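Local coordinates for substrate-binding protein (Synechococcus sp., PDB 6WPN) that probably binds an oligosaccharide or other sugar in the periplasm as the solute-binding component of a transport system, at residues W165-R176 and F227-L236. Sequence-based numbering, arbitrary orientation.
Sequences WDEVPAYARSIR and FWTDLYREGL
W228 turns the edge of its indole toward the face of W165 in an offset edge-to-face pair, six-membered ring centroids 5.5 Å apart and planes at 69°. The closest atoms of this pair are W165 CZ3 and W228 CH2, 3.5 Å apart; W165 NE1 is held by Q202. F227 has CG anti to its backbone N (chi1 179°), which carries the ring across to P169; the proline meets it at about a right angle, with P169 CG 3.6 Å from F227 CE2. One turn on, L231 CD2 packs against P169 CA and CB. W165 sits on the 3-10 turn leading into helix 168-176, nearly parallel to 227-233 in this solute-binding protein fold; the latter ends in a Schellman motif with G235, at positive phi, as C-prime residue. Just beyond, L236 CD1 lies 3.5 Å from R173 CG. R173 NH1 forms a long, weak salt bridge with E234 OE1 (3.4 Å), which lies at the guanidinium edge near its plane, carboxylate and guanidinium 39° apart. Bent at chi2 and chi3, R176 brings NE 2.9 Å from G235 O, nearly in line with the carbonyl but tilted from the guanidinium plane, and makes a cation-pi contact with Y182. A leucine here would probably leave that carbonyl without its NE donor and Y182 without its cation.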
# COMPACT_ATOMS: atom_id res chain seq x y z
N TRP A 165 -17.71 -2.15 4.78
CA TRP A 165 -17.73 -3.42 4.05
C TRP A 165 -19.08 -4.14 4.14
O TRP A 165 -19.47 -4.82 3.18
CB TRP A 165 -16.61 -4.34 4.56
CG TRP A 165 -15.24 -3.95 4.11
CD1 TRP A 165 -14.26 -3.38 4.87
CD2 TRP A 165 -14.68 -4.09 2.79
NE1 TRP A 165 -13.13 -3.17 4.12
CE2 TRP A 165 -13.37 -3.59 2.84
CE3 TRP A 165 -15.17 -4.60 1.59
CZ2 TRP A 165 -12.54 -3.58 1.72
CZ3 TRP A 165 -14.35 -4.58 0.48
CH2 TRP A 165 -13.04 -4.08 0.55
N ASP A 166 -19.80 -4.02 5.26
CA ASP A 166 -21.08 -4.71 5.35
C ASP A 166 -22.15 -4.11 4.44
O ASP A 166 -23.25 -4.68 4.34
CB ASP A 166 -21.58 -4.72 6.80
CG ASP A 166 -21.74 -3.32 7.37
OD1 ASP A 166 -22.66 -2.60 6.93
OD2 ASP A 166 -20.98 -2.95 8.29
N GLU A 167 -21.88 -2.98 3.80
CA GLU A 167 -22.77 -2.41 2.81
C GLU A 167 -22.36 -2.76 1.38
O GLU A 167 -23.08 -2.42 0.44
CB GLU A 167 -22.84 -0.89 2.98
CG GLU A 167 -23.54 -0.47 4.26
CD GLU A 167 -23.35 0.99 4.59
OE1 GLU A 167 -22.69 1.69 3.80
OE2 GLU A 167 -23.88 1.44 5.63
N VAL A 168 -21.22 -3.44 1.21
CA VAL A 168 -20.70 -3.80 -0.11
C VAL A 168 -21.60 -4.81 -0.83
O VAL A 168 -21.86 -4.62 -2.03
CB VAL A 168 -19.26 -4.32 -0.02
CG1 VAL A 168 -18.85 -4.97 -1.33
CG2 VAL A 168 -18.31 -3.18 0.30
N PRO A 169 -22.07 -5.89 -0.18
CA PRO A 169 -22.90 -6.85 -0.94
C PRO A 169 -24.15 -6.23 -1.56
O PRO A 169 -24.37 -6.39 -2.76
CB PRO A 169 -23.25 -7.91 0.12
CG PRO A 169 -22.11 -7.86 1.06
CD PRO A 169 -21.77 -6.40 1.17
N ALA A 170 -24.96 -5.52 -0.77
CA ALA A 170 -26.17 -4.90 -1.32
C ALA A 170 -25.83 -3.93 -2.45
O ALA A 170 -26.53 -3.89 -3.46
CB ALA A 170 -26.93 -4.18 -0.21
N TYR A 171 -24.75 -3.17 -2.29
CA TYR A 171 -24.30 -2.26 -3.35
C TYR A 171 -23.88 -3.02 -4.59
O TYR A 171 -24.29 -2.68 -5.71
CB TYR A 171 -23.16 -1.40 -2.82
CG TYR A 171 -22.17 -0.92 -3.86
CD1 TYR A 171 -22.47 0.14 -4.71
CD2 TYR A 171 -20.91 -1.50 -3.97
CE1 TYR A 171 -21.55 0.59 -5.65
CE2 TYR A 171 -19.99 -1.07 -4.90
CZ TYR A 171 -20.32 -0.02 -5.74
OH TYR A 171 -19.40 0.41 -6.67
N ALA A 172 -23.05 -4.06 -4.42
CA ALA A 172 -22.54 -4.82 -5.56
C ALA A 172 -23.67 -5.46 -6.35
O ALA A 172 -23.63 -5.51 -7.59
CB ALA A 172 -21.55 -5.88 -5.08
N ARG A 173 -24.68 -5.98 -5.66
CA ARG A 173 -25.83 -6.57 -6.35
C ARG A 173 -26.53 -5.53 -7.22
O ARG A 173 -26.85 -5.79 -8.38
CB ARG A 173 -26.80 -7.18 -5.34
CG ARG A 173 -26.25 -8.41 -4.65
CD ARG A 173 -27.31 -9.19 -3.91
NE ARG A 173 -27.48 -8.74 -2.54
CZ ARG A 173 -26.87 -9.29 -1.49
NH1 ARG A 173 -26.06 -10.33 -1.67
NH2 ARG A 173 -27.07 -8.81 -0.27
N SER A 174 -26.77 -4.33 -6.67
CA SER A 174 -27.47 -3.30 -7.43
C SER A 174 -26.71 -2.93 -8.69
O SER A 174 -27.32 -2.70 -9.74
CB SER A 174 -27.70 -2.06 -6.56
OG SER A 174 -28.72 -2.28 -5.60
N ILE A 175 -25.38 -2.89 -8.62
CA ILE A 175 -24.59 -2.59 -9.81
C ILE A 175 -24.66 -3.75 -10.80
O ILE A 175 -24.81 -3.55 -12.01
CB ILE A 175 -23.14 -2.27 -9.42
CG1 ILE A 175 -23.08 -1.09 -8.44
CG2 ILE A 175 -22.31 -1.98 -10.67
CD1 ILE A 175 -23.32 0.26 -9.08
N ARG A 176 -24.59 -4.99 -10.29
CA ARG A 176 -24.52 -6.15 -11.18
C ARG A 176 -25.79 -6.33 -11.97
O ARG A 176 -25.75 -6.57 -13.18
CB ARG A 176 -24.24 -7.42 -10.37
CG ARG A 176 -22.78 -7.78 -10.24
CD ARG A 176 -22.11 -7.74 -11.59
NE ARG A 176 -22.18 -9.02 -12.28
CZ ARG A 176 -21.92 -9.18 -13.58
NH1 ARG A 176 -21.59 -8.14 -14.32
NH2 ARG A 176 -22.00 -10.39 -14.13
N PHE A 227 -17.68 -14.08 3.41
CA PHE A 227 -17.98 -12.83 2.73
C PHE A 227 -17.47 -12.85 1.30
O PHE A 227 -18.23 -12.63 0.35
CB PHE A 227 -17.37 -11.66 3.51
CG PHE A 227 -17.59 -10.31 2.89
CD1 PHE A 227 -16.65 -9.77 2.02
CD2 PHE A 227 -18.72 -9.56 3.19
CE1 PHE A 227 -16.83 -8.52 1.46
CE2 PHE A 227 -18.91 -8.31 2.63
CZ PHE A 227 -17.97 -7.78 1.76
N TRP A 228 -16.18 -13.14 1.12
CA TRP A 228 -15.58 -13.09 -0.20
C TRP A 228 -15.99 -14.29 -1.05
O TRP A 228 -16.18 -14.16 -2.27
CB TRP A 228 -14.06 -13.01 -0.07
CG TRP A 228 -13.64 -11.70 0.49
CD1 TRP A 228 -13.15 -11.45 1.73
CD2 TRP A 228 -13.71 -10.44 -0.18
NE1 TRP A 228 -12.90 -10.10 1.88
CE2 TRP A 228 -13.23 -9.46 0.72
CE3 TRP A 228 -14.12 -10.03 -1.45
CZ2 TRP A 228 -13.15 -8.12 0.38
CZ3 TRP A 228 -14.05 -8.70 -1.78
CH2 TRP A 228 -13.56 -7.76 -0.87
N THR A 229 -16.15 -15.46 -0.43
CA THR A 229 -16.61 -16.63 -1.18
C THR A 229 -17.99 -16.39 -1.77
O THR A 229 -18.22 -16.61 -2.96
CB THR A 229 -16.63 -17.85 -0.27
OG1 THR A 229 -15.30 -18.11 0.22
CG2 THR A 229 -17.13 -19.08 -1.03
N ASP A 230 -18.92 -15.90 -0.94
CA ASP A 230 -20.29 -15.69 -1.40
C ASP A 230 -20.37 -14.60 -2.46
O ASP A 230 -21.16 -14.71 -3.41
CB ASP A 230 -21.19 -15.34 -0.21
CG ASP A 230 -21.32 -16.49 0.78
OD1 ASP A 230 -21.13 -17.66 0.38
OD2 ASP A 230 -21.61 -16.22 1.97
N LEU A 231 -19.58 -13.54 -2.33
CA LEU A 231 -19.57 -12.50 -3.35
C LEU A 231 -19.17 -13.08 -4.71
O LEU A 231 -19.82 -12.81 -5.72
CB LEU A 231 -18.63 -11.36 -2.95
CG LEU A 231 -19.12 -10.34 -1.93
CD1 LEU A 231 -18.09 -9.24 -1.75
CD2 LEU A 231 -20.44 -9.74 -2.35
N TYR A 232 -18.12 -13.90 -4.73
CA TYR A 232 -17.66 -14.45 -6.00
C TYR A 232 -18.67 -15.44 -6.57
O TYR A 232 -18.97 -15.41 -7.76
CB TYR A 232 -16.30 -15.13 -5.82
CG TYR A 232 -15.66 -15.49 -7.13
CD1 TYR A 232 -14.92 -14.55 -7.84
CD2 TYR A 232 -15.83 -16.75 -7.69
CE1 TYR A 232 -14.34 -14.86 -9.05
CE2 TYR A 232 -15.25 -17.07 -8.91
CZ TYR A 232 -14.51 -16.12 -9.58
OH TYR A 232 -13.93 -16.43 -10.78
N ARG A 233 -19.20 -16.32 -5.72
CA ARG A 233 -20.09 -17.37 -6.21
C ARG A 233 -21.39 -16.80 -6.76
O ARG A 233 -21.99 -17.41 -7.65
CB ARG A 233 -20.39 -18.36 -5.09
CG ARG A 233 -19.19 -19.12 -4.58
CD ARG A 233 -19.64 -20.37 -3.84
NE ARG A 233 -18.52 -21.16 -3.34
CZ ARG A 233 -18.65 -22.29 -2.65
NH1 ARG A 233 -19.86 -22.76 -2.39
NH2 ARG A 233 -17.58 -22.94 -2.23
N GLU A 234 -21.83 -15.65 -6.26
CA GLU A 234 -23.07 -15.03 -6.70
C GLU A 234 -22.91 -14.17 -7.95
O GLU A 234 -23.84 -13.45 -8.31
CB GLU A 234 -23.67 -14.19 -5.57
CG GLU A 234 -24.12 -15.00 -4.37
CD GLU A 234 -24.74 -14.13 -3.29
OE1 GLU A 234 -24.91 -12.91 -3.51
OE2 GLU A 234 -25.05 -14.68 -2.21
N GLY A 235 -21.76 -14.24 -8.62
CA GLY A 235 -21.56 -13.46 -9.82
C GLY A 235 -21.38 -11.98 -9.60
O GLY A 235 -21.48 -11.20 -10.55
N LEU A 236 -21.07 -11.57 -8.37
CA LEU A 236 -20.96 -10.16 -8.03
C LEU A 236 -19.56 -9.61 -8.24
O LEU A 236 -19.41 -8.40 -8.40
CB LEU A 236 -21.37 -9.95 -6.57
CG LEU A 236 -22.79 -10.40 -6.26
CD1 LEU A 236 -23.16 -10.09 -4.82
CD2 LEU A 236 -23.79 -9.78 -7.22